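Local coordinates for exported protein (Bacteroides fragilis, PDB 4I17) that is of unknown function but is built of TPR repeats, and so probably serves as a helical scaffold that binds partner proteins or peptides, at residues 31-34 / 35-39; 114-117 / 118-122; 167-170 / 171-174. All blocks are in the same frame, centred on the assembly; numbering follows the deposited sequence. Where two conformers were deposited one is given.

Interaction 1. Residues 31-34 / 35-39; sequences SEYL and KLTNN
Thr37 folds back onto Tyr33 one helical turn earlier. Its OG1, set between the backbone N and the carbonyl carbon (chi1 59°), gives a hydrogen bond of 2.8 Å to Tyr33 O. The hydroxyl arrives above the carbonyl plane and not on a lone pair, and it also sits over the middle of one face of the Tyr33 ring. Beside it, Thr37 CG2 rests 3.8 Å from Tyr33 CE1. The ring stretches on past the threonine, and its OH bonds to Asp41. This is the C-terminal end of helix 23-36: Asn38 takes a left-handed backbone conformation, and Asn39 N reaches back five residues to Leu34 O at 2.8 Å, like the six-to-one bond of a Schellman motif. Thr37 N adds a weak bond of 3.3 Å to that same Leu34 O. On another side of the helix Glu32, bent at chi2 (59°), turns its carboxylate along the chain, and OE2 lies 3.5 Å from Leu36 CD1. Lys35 is extended, and its NZ stays 4.5 Å from Glu32 OE1, beyond a salt bridge though the charges are opposite. Glu32 and Leu36 both touch Leu10 of helix 7-19, whereas Leu34 packs on Tyr64 and Cys48.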
ATOM      1  N   SER A  31      21.014  21.178  -6.114  1.00 18.62           N
ATOM      2  CA  SER A  31      20.344  21.889  -5.010  1.00 19.82           C
ATOM      3  C   SER A  31      20.694  23.382  -5.036  1.00 21.99           C
ATOM      4  O   SER A  31      19.806  24.207  -4.848  1.00 21.89           O
ATOM      5  CB  SER A  31      20.678  21.288  -3.651  1.00 22.50           C
ATOM      6  OG  SER A  31      22.076  21.300  -3.444  1.00 27.26           O
ATOM      7  N   GLU A  32      21.945  23.717  -5.364  1.00 19.57           N
ATOM      8  CA  GLU A  32      22.373  25.117  -5.463  1.00 20.58           C
ATOM      9  C   GLU A  32      21.699  25.786  -6.655  1.00 24.20           C
ATOM     10  O   GLU A  32      21.206  26.894  -6.525  1.00 24.46           O
ATOM     11  CB  GLU A  32      23.906  25.215  -5.574  1.00 23.32           C
ATOM     12  CG  GLU A  32      24.433  26.642  -5.430  1.00 35.65           C
ATOM     13  CD  GLU A  32      24.118  27.401  -4.146  1.00 70.04           C
ATOM     14  OE1 GLU A  32      23.972  26.760  -3.078  1.00 70.75           O
ATOM     15  OE2 GLU A  32      24.060  28.651  -4.205  1.00 69.56           O
ATOM     16  N   TYR A  33      21.628  25.096  -7.796  1.00 19.92           N
ATOM     17  CA  TYR A  33      20.961  25.635  -8.991  1.00 20.22           C
ATOM     18  C   TYR A  33      19.498  25.946  -8.699  1.00 23.60           C
ATOM     19  O   TYR A  33      19.032  27.039  -9.029  1.00 23.28           O
ATOM     20  CB  TYR A  33      21.092  24.609 -10.121  1.00 20.92           C
ATOM     21  CG  TYR A  33      20.084  24.778 -11.229  1.00 23.94           C
ATOM     22  CD1 TYR A  33      20.230  25.777 -12.184  1.00 27.23           C
ATOM     23  CD2 TYR A  33      19.033  23.875 -11.383  1.00 25.74           C
ATOM     24  CE1 TYR A  33      19.319  25.915 -13.232  1.00 29.78           C
ATOM     25  CE2 TYR A  33      18.118  24.003 -12.424  1.00 27.72           C
ATOM     26  CZ  TYR A  33      18.273  25.014 -13.352  1.00 32.22           C
ATOM     27  OH  TYR A  33      17.383  25.115 -14.385  1.00 33.76           O
ATOM     28  N   LEU A  34      18.765  24.991  -8.076  1.00 19.89           N
ATOM     29  CA  LEU A  34      17.345  25.193  -7.762  1.00 19.55           C
ATOM     30  C   LEU A  34      17.137  26.334  -6.755  1.00 25.82           C
ATOM     31  O   LEU A  34      16.224  27.132  -6.936  1.00 26.97           O
ATOM     32  CB  LEU A  34      16.690  23.905  -7.269  1.00 18.07           C
ATOM     33  CG  LEU A  34      16.588  22.818  -8.364  1.00 20.86           C
ATOM     34  CD1 LEU A  34      16.364  21.428  -7.739  1.00 19.02           C
ATOM     35  CD2 LEU A  34      15.485  23.150  -9.370  1.00 23.74           C
ATOM     36  N   LYS A  35      17.987  26.437  -5.746  1.00 22.42           N
ATOM     37  CA  LYS A  35      17.936  27.551  -4.786  1.00 23.74           C
ATOM     38  C   LYS A  35      18.080  28.916  -5.509  1.00 26.82           C
ATOM     39  O   LYS A  35      17.334  29.842  -5.222  1.00 26.33           O
ATOM     40  CB  LYS A  35      19.055  27.387  -3.753  1.00 27.01           C
ATOM     41  CG  LYS A  35      19.119  28.469  -2.680  1.00 39.76           C
ATOM     42  CD  LYS A  35      20.416  28.341  -1.895  1.00 48.87           C
ATOM     43  CE  LYS A  35      20.427  29.155  -0.626  1.00 63.51           C
ATOM     44  NZ  LYS A  35      21.741  29.062   0.072  1.00 73.62           N
ATOM     45  N   LEU A  36      19.000  29.015  -6.466  1.00 22.15           N
ATOM     46  CA  LEU A  36      19.279  30.259  -7.168  1.00 22.86           C
ATOM     47  C   LEU A  36      18.296  30.613  -8.306  1.00 27.15           C
ATOM     48  O   LEU A  36      18.333  31.751  -8.799  1.00 27.82           O
ATOM     49  CB  LEU A  36      20.705  30.208  -7.720  1.00 23.05           C
ATOM     50  CG  LEU A  36      21.836  30.081  -6.675  1.00 27.36           C
ATOM     51  CD1 LEU A  36      23.177  29.808  -7.352  1.00 27.77           C
ATOM     52  CD2 LEU A  36      21.943  31.349  -5.810  1.00 29.68           C
ATOM     53  N   THR A  37      17.417  29.682  -8.692  1.00 23.91           N
ATOM     54  CA  THR A  37      16.448  29.868  -9.788  1.00 24.22           C
ATOM     55  C   THR A  37      14.998  29.689  -9.319  1.00 30.38           C
ATOM     56  O   THR A  37      14.126  29.304 -10.108  1.00 29.49           O
ATOM     57  CB  THR A  37      16.762  28.900 -10.917  1.00 29.97           C
ATOM     58  OG1 THR A  37      16.690  27.579 -10.376  1.00 27.89           O
ATOM     59  CG2 THR A  37      18.132  29.158 -11.549  1.00 26.79           C
ATOM     60  N   ASN A  38      14.752  29.938  -8.032  1.00 29.58           N
ATOM     61  CA  ASN A  38      13.431  29.893  -7.395  1.00 31.29           C
ATOM     62  C   ASN A  38      12.714  28.537  -7.556  1.00 35.37           C
ATOM     63  O   ASN A  38      11.486  28.502  -7.574  1.00 35.76           O
ATOM     64  CB  ASN A  38      12.543  31.062  -7.908  1.00 34.30           C
ATOM     65  CG  ASN A  38      12.911  32.422  -7.337  1.00 57.70           C
ATOM     66  OD1 ASN A  38      13.322  32.555  -6.172  1.00 53.11           O
ATOM     67  ND2 ASN A  38      12.754  33.476  -8.137  1.00 45.79           N
ATOM     68  N   ASN A  39      13.478  27.417  -7.625  1.00 30.91           N
ATOM     69  CA  ASN A  39      12.909  26.055  -7.683  1.00 30.37           C
ATOM     70  C   ASN A  39      11.898  25.890  -8.807  1.00 34.16           C
ATOM     71  O   ASN A  39      10.822  25.343  -8.584  1.00 35.56           O
ATOM     72  CB  ASN A  39      12.224  25.726  -6.343  1.00 29.61           C
ATOM     73  CG  ASN A  39      13.169  25.734  -5.185  1.00 47.32           C
ATOM     74  OD1 ASN A  39      14.273  25.192  -5.257  1.00 34.57           O
ATOM     75  ND2 ASN A  39      12.739  26.319  -4.086  1.00 43.40           N
TER

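Interaction 2. Residues 114-117 / 118-122; sequences KLYA and IYYLK
Tyr120 drives the edge of its ring into the face of Tyr116, one turn back along helix 110-129, in a T-shaped pair with centroids 5.1 Å apart and planes at 66°. Its side chain starts beside backbone: CB is 3.9 Å from Tyr116 O, the carbonyl that accepts the peptide N-H of Tyr120. With CG beside its own backbone N (chi1 -81°) and 4.1 Å from Tyr116 O, the ring swings back toward the preceding turn. CD2 comes next, 3.6 Å from Tyr116 O and already above the Tyr116 ring toward its rim. CE2 goes deepest and stops 3.5 Å from Tyr116 CZ. Elsewhere on the ring, CE1 lies in the plane of the neighbouring Tyr119 ring at its edge, and Tyr119 CD2 stands over the centre of one Tyr120 face, 3.8 Å above it. At the tip, OH holds a water at 2.7 Å, and this water has a weak contact of 3.4 Å with Tyr116 OH, whose stronger partner is Asp145.

Tyr116 can meet the edge because its CG is anti to the backbone N (chi1 -179°), which turns its ring forward along the helix. Helices 92-105 and 133-143 flank the pair: Ile96 touches both tyrosines, and His142 stacks on Tyr120 and also touches Tyr116. The contact is therefore aromatic along its length and polar at its end. The T-shaped geometry would set slightly positive ring hydrogens of Tyr120 against the pi face of Tyr116, a probably favourable match, while Asp145 and the water provide for hydroxyls at the polar margin of the pair.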
ATOM      1  N   LYS A 114       0.087  -0.787  -6.935  1.00 26.50           N
ATOM      2  CA  LYS A 114       0.768  -1.965  -6.394  0.50 25.73           C
ATOM      3  C   LYS A 114       1.335  -1.654  -5.021  1.00 28.56           C
ATOM      4  O   LYS A 114       1.088  -2.408  -4.106  1.00 28.65           O
ATOM      5  CB  LYS A 114       1.879  -2.485  -7.322  0.50 27.23           C
ATOM      6  CG  LYS A 114       1.371  -3.214  -8.561  0.50 24.10           C
ATOM      7  CD  LYS A 114       2.537  -3.599  -9.478  0.50 33.55           C
ATOM      8  CE  LYS A 114       2.107  -4.409 -10.682  0.50 33.64           C
ATOM      9  NZ  LYS A 114       1.333  -3.603 -11.663  0.50 28.57           N
ATOM     10  N   LEU A 115       2.059  -0.524  -4.861  1.00 22.33           N
ATOM     11  CA  LEU A 115       2.644  -0.166  -3.561  1.00 22.00           C
ATOM     12  C   LEU A 115       1.585   0.052  -2.471  1.00 22.66           C
ATOM     13  O   LEU A 115       1.766  -0.389  -1.325  1.00 22.17           O
ATOM     14  CB  LEU A 115       3.502   1.087  -3.710  1.00 21.35           C
ATOM     15  CG  LEU A 115       4.660   0.928  -4.697  1.00 27.50           C
ATOM     16  CD1 LEU A 115       5.261   2.290  -5.065  1.00 27.93           C
ATOM     17  CD2 LEU A 115       5.708  -0.035  -4.161  1.00 32.56           C
ATOM     18  N   TYR A 116       0.506   0.733  -2.826  1.00 19.61           N
ATOM     19  CA  TYR A 116      -0.600   1.014  -1.910  1.00 20.17           C
ATOM     20  C   TYR A 116      -1.226  -0.299  -1.427  1.00 23.71           C
ATOM     21  O   TYR A 116      -1.418  -0.523  -0.231  1.00 20.53           O
ATOM     22  CB  TYR A 116      -1.655   1.856  -2.654  1.00 20.74           C
ATOM     23  CG  TYR A 116      -2.852   2.247  -1.820  1.00 21.52           C
ATOM     24  CD1 TYR A 116      -2.860   3.432  -1.087  1.00 23.51           C
ATOM     25  CD2 TYR A 116      -3.992   1.442  -1.777  1.00 24.16           C
ATOM     26  CE1 TYR A 116      -3.974   3.805  -0.335  1.00 23.98           C
ATOM     27  CE2 TYR A 116      -5.089   1.782  -0.982  1.00 23.98           C
ATOM     28  CZ  TYR A 116      -5.087   2.986  -0.299  1.00 32.95           C
ATOM     29  OH  TYR A 116      -6.172   3.349   0.455  1.00 40.17           O
ATOM     30  N   ALA A 117      -1.590  -1.145  -2.382  1.00 22.04           N
ATOM     31  CA  ALA A 117      -2.234  -2.402  -2.052  1.00 22.08           C
ATOM     32  C   ALA A 117      -1.272  -3.309  -1.283  1.00 22.49           C
ATOM     33  O   ALA A 117      -1.720  -3.952  -0.346  1.00 22.26           O
ATOM     34  CB  ALA A 117      -2.719  -3.081  -3.316  1.00 24.15           C
ATOM     35  N   ILE A 118       0.030  -3.365  -1.648  1.00 18.81           N
ATOM     36  CA  ILE A 118       0.965  -4.259  -0.927  1.00 20.30           C
ATOM     37  C   ILE A 118       1.063  -3.809   0.536  1.00 24.60           C
ATOM     38  O   ILE A 118       1.084  -4.648   1.443  1.00 23.21           O
ATOM     39  CB  ILE A 118       2.344  -4.319  -1.649  1.00 24.29           C
ATOM     40  CG1 ILE A 118       2.188  -5.211  -2.902  1.00 25.75           C
ATOM     41  CG2 ILE A 118       3.480  -4.863  -0.725  1.00 28.28           C
ATOM     42  CD1 ILE A 118       3.200  -4.966  -3.962  1.00 39.02           C
ATOM     43  N   TYR A 119       1.095  -2.502   0.758  1.00 20.49           N
ATOM     44  CA  TYR A 119       1.207  -1.974   2.122  1.00 20.06           C
ATOM     45  C   TYR A 119       0.053  -2.484   3.009  1.00 23.40           C
ATOM     46  O   TYR A 119       0.272  -2.983   4.127  1.00 19.65           O
ATOM     47  CB  TYR A 119       1.198  -0.440   2.090  1.00 20.80           C
ATOM     48  CG  TYR A 119       1.196   0.144   3.481  1.00 22.60           C
ATOM     49  CD1 TYR A 119       2.386   0.330   4.178  1.00 25.43           C
ATOM     50  CD2 TYR A 119       0.001   0.453   4.127  1.00 24.27           C
ATOM     51  CE1 TYR A 119       2.385   0.819   5.490  1.00 25.91           C
ATOM     52  CE2 TYR A 119      -0.011   0.939   5.433  1.00 25.56           C
ATOM     53  CZ  TYR A 119       1.189   1.148   6.098  1.00 31.35           C
ATOM     54  OH  TYR A 119       1.197   1.658   7.368  1.00 32.16           O
ATOM     55  N   TYR A 120      -1.184  -2.298   2.518  1.00 19.80           N
ATOM     56  CA  TYR A 120      -2.362  -2.685   3.261  1.00 17.80           C
ATOM     57  C   TYR A 120      -2.527  -4.207   3.346  1.00 20.13           C
ATOM     58  O   TYR A 120      -3.025  -4.679   4.374  1.00 19.26           O
ATOM     59  CB  TYR A 120      -3.615  -2.018   2.684  1.00 18.46           C
ATOM     60  CG  TYR A 120      -3.731  -0.590   3.186  1.00 19.85           C
ATOM     61  CD1 TYR A 120      -3.832  -0.317   4.552  1.00 20.86           C
ATOM     62  CD2 TYR A 120      -3.711   0.489   2.299  1.00 19.88           C
ATOM     63  CE1 TYR A 120      -3.958   0.991   5.024  1.00 22.33           C
ATOM     64  CE2 TYR A 120      -3.843   1.799   2.758  1.00 20.56           C
ATOM     65  CZ  TYR A 120      -3.949   2.045   4.123  1.00 27.73           C
ATOM     66  OH  TYR A 120      -4.064   3.330   4.599  1.00 27.80           O
ATOM     67  N   LEU A 121      -2.122  -4.971   2.310  1.00 18.84           N
ATOM     68  CA  LEU A 121      -2.215  -6.444   2.424  1.00 19.36           C
ATOM     69  C   LEU A 121      -1.220  -6.962   3.493  1.00 23.50           C
ATOM     70  O   LEU A 121      -1.553  -7.855   4.262  1.00 22.55           O
ATOM     71  CB  LEU A 121      -1.931  -7.103   1.082  1.00 19.66           C
ATOM     72  CG  LEU A 121      -2.977  -6.845  -0.028  1.00 23.87           C
ATOM     73  CD1 LEU A 121      -2.433  -7.254  -1.389  1.00 25.74           C
ATOM     74  CD2 LEU A 121      -4.292  -7.503   0.283  1.00 26.58           C
ATOM     75  N   LYS A 122      -0.025  -6.365   3.549  1.00 21.92           N
ATOM     76  CA  LYS A 122       1.005  -6.728   4.541  1.00 23.09           C
ATOM     77  C   LYS A 122       0.552  -6.346   5.946  1.00 25.96           C
ATOM     78  O   LYS A 122       0.739  -7.139   6.857  1.00 25.16           O
ATOM     79  CB  LYS A 122       2.340  -6.055   4.207  1.00 25.41           C
TER
HETATM   80  O   HOH W   1      -4.946   5.272   2.928  1.00 34.49           O

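Interaction 3. Residues 167-170 / 171-174; sequences GADV and LRKA
Asp169 and Arg172 run alongside each other, both leaving helix 149-174 on the same flank, and in the given conformer they are modelled as a salt bridge three residues apart. The carboxylate uses OD1 toward two nitrogens of the arginine. NH2 approaches almost straight, but at a modelled 2.4 Å from Asp169 OD1 this bond is doubtful, particularly as Asp169 was built in two conformers. Arg172 NE adds a weak, bent bond of 3.2 Å to the same OD1. The flat groups are not coplanar: carboxylate and guanidinium planes stand 54° apart, so this is not the two-pronged, in-plane pairing of the textbook.

What brings the groups together is the chain shape behind them. Arg172 leaves the backbone extended and bends at chi3 (57°). Asp169 stands out from the helix, its CG opposite its own N, and the bent arginine reaches back to it. Lys173 then covers part of one guanidinium face, its CG 3.7 Å above the plane and toward the rim, while its CD lies 3.5 Å from Asp169 O.

Beneath these side chains the helical backbone fixes the spacing. Arg172 N bonds Ala168 O at 2.8 Å and Leu171 N bonds Gly167 O at 2.9 Å. Ala174 N makes a weak bond to Val170 O and a second, i to i-3, bond to Leu171 O, so the last turn tightens; Leu171 O is shared with Thr175 OG1. The inner side of this helix end faces helix 182-209, where Val170 packs on Glu188, Lys191 and Ala192, and Ala174 also rests on Glu188.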
ATOM      1  N   GLY A 167     -14.679 -17.878  11.822  1.00 15.02           N
ATOM      2  CA  GLY A 167     -15.852 -18.721  12.034  1.00 15.92           C
ATOM      3  C   GLY A 167     -15.458 -20.129  12.477  1.00 19.15           C
ATOM      4  O   GLY A 167     -16.055 -20.653  13.412  1.00 17.44           O
ATOM      5  N   ALA A 168     -14.420 -20.727  11.861  1.00 17.25           N
ATOM      6  CA  ALA A 168     -13.934 -22.079  12.228  1.00 18.00           C
ATOM      7  C   ALA A 168     -13.395 -22.095  13.658  1.00 21.20           C
ATOM      8  O   ALA A 168     -13.655 -23.050  14.403  1.00 21.64           O
ATOM      9  CB  ALA A 168     -12.844 -22.526  11.267  1.00 19.08           C
ATOM     10  N   ASP A 169     -12.667 -21.046  14.050  1.00 18.04           N
ATOM     11  CA  ASP A 169     -12.121 -20.917  15.417  0.50 19.41           C
ATOM     12  C   ASP A 169     -13.268 -20.826  16.438  1.00 21.72           C
ATOM     13  O   ASP A 169     -13.213 -21.396  17.537  1.00 20.59           O
ATOM     14  CB  ASP A 169     -11.253 -19.658  15.485  0.50 21.91           C
ATOM     15  CG  ASP A 169     -10.235 -19.651  16.596  0.50 40.49           C
ATOM     16  OD1 ASP A 169      -9.343 -20.532  16.590  0.50 42.80           O
ATOM     17  OD2 ASP A 169     -10.286 -18.731  17.441  0.50 49.19           O
ATOM     18  N   VAL A 170     -14.315 -20.079  16.078  1.00 18.52           N
ATOM     19  CA  VAL A 170     -15.463 -19.915  16.992  1.00 18.92           C
ATOM     20  C   VAL A 170     -16.204 -21.264  17.119  1.00 24.25           C
ATOM     21  O   VAL A 170     -16.552 -21.683  18.237  1.00 24.61           O
ATOM     22  CB  VAL A 170     -16.395 -18.771  16.507  1.00 23.25           C
ATOM     23  CG1 VAL A 170     -17.725 -18.805  17.252  1.00 23.46           C
ATOM     24  CG2 VAL A 170     -15.715 -17.413  16.712  1.00 23.86           C
ATOM     25  N   LEU A 171     -16.403 -21.957  15.988  1.00 21.18           N
ATOM     26  CA  LEU A 171     -17.046 -23.280  15.939  1.00 23.24           C
ATOM     27  C   LEU A 171     -16.236 -24.304  16.762  1.00 25.20           C
ATOM     28  O   LEU A 171     -16.810 -25.063  17.548  1.00 25.78           O
ATOM     29  CB  LEU A 171     -17.135 -23.721  14.472  1.00 25.03           C
ATOM     30  CG  LEU A 171     -18.184 -24.751  14.056  1.00 32.42           C
ATOM     31  CD1 LEU A 171     -19.587 -24.207  14.239  1.00 34.83           C
ATOM     32  CD2 LEU A 171     -18.034 -25.069  12.568  1.00 32.09           C
ATOM     33  N   ARG A 172     -14.904 -24.269  16.639  1.00 19.46           N
ATOM     34  CA  ARG A 172     -13.986 -25.122  17.398  1.00 20.04           C
ATOM     35  C   ARG A 172     -14.259 -24.977  18.894  1.00 27.14           C
ATOM     36  O   ARG A 172     -14.482 -25.978  19.563  1.00 27.26           O
ATOM     37  CB  ARG A 172     -12.536 -24.738  17.089  1.00 20.50           C
ATOM     38  CG  ARG A 172     -11.488 -25.389  17.979  1.00 25.53           C
ATOM     39  CD  ARG A 172     -10.059 -24.958  17.648  1.00 27.54           C
ATOM     40  NE  ARG A 172      -9.813 -23.511  17.710  1.00 27.71           N
ATOM     41  CZ  ARG A 172      -9.477 -22.855  18.817  1.00 44.14           C
ATOM     42  NH1 ARG A 172      -9.332 -23.503  19.964  1.00 35.33           N
ATOM     43  NH2 ARG A 172      -9.254 -21.553  18.780  1.00 44.30           N
ATOM     44  N   LYS A 173     -14.266 -23.734  19.398  1.00 24.37           N
ATOM     45  CA  LYS A 173     -14.463 -23.457  20.828  1.00 26.42           C
ATOM     46  C   LYS A 173     -15.890 -23.750  21.310  1.00 31.69           C
ATOM     47  O   LYS A 173     -16.099 -23.912  22.513  1.00 32.15           O
ATOM     48  CB  LYS A 173     -14.091 -22.001  21.144  1.00 29.87           C
ATOM     49  CG  LYS A 173     -12.585 -21.739  21.125  1.00 40.30           C
ATOM     50  CD  LYS A 173     -12.280 -20.280  20.770  1.00 51.39           C
ATOM     51  CE  LYS A 173     -11.748 -19.480  21.926  1.00 64.95           C
ATOM     52  NZ  LYS A 173     -12.829 -18.955  22.790  1.00 76.29           N
ATOM     53  N   ALA A 174     -16.859 -23.848  20.397  1.00 27.47           N
ATOM     54  CA  ALA A 174     -18.254 -24.085  20.768  1.00 27.98           C
ATOM     55  C   ALA A 174     -18.607 -25.565  20.910  1.00 29.88           C
ATOM     56  O   ALA A 174     -19.595 -25.883  21.566  1.00 28.48           O
ATOM     57  CB  ALA A 174     -19.181 -23.444  19.745  1.00 28.18           C
TER

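Overall arrangement
The three contacts follow one another in sequence and in space along an elongated all-helical chain. Interaction 2 sits about 3 Å from the chain's centre, while interactions 1 and 3 lie on opposite sides of it, about 33 and 32 Å away. From centre to centre, interaction 1 is 35 Å from interaction 2, which is 30 Å from interaction 3; the outer two are 64 Å apart, nearly the sum, so the three fall almost on a line. None touches another, the nearest atoms of 2 and 3 being about 18 Å apart. Two belong to helix ends and one to a helix middle. No ligand or known site links them, consistent with local contacts within a repeat scaffold.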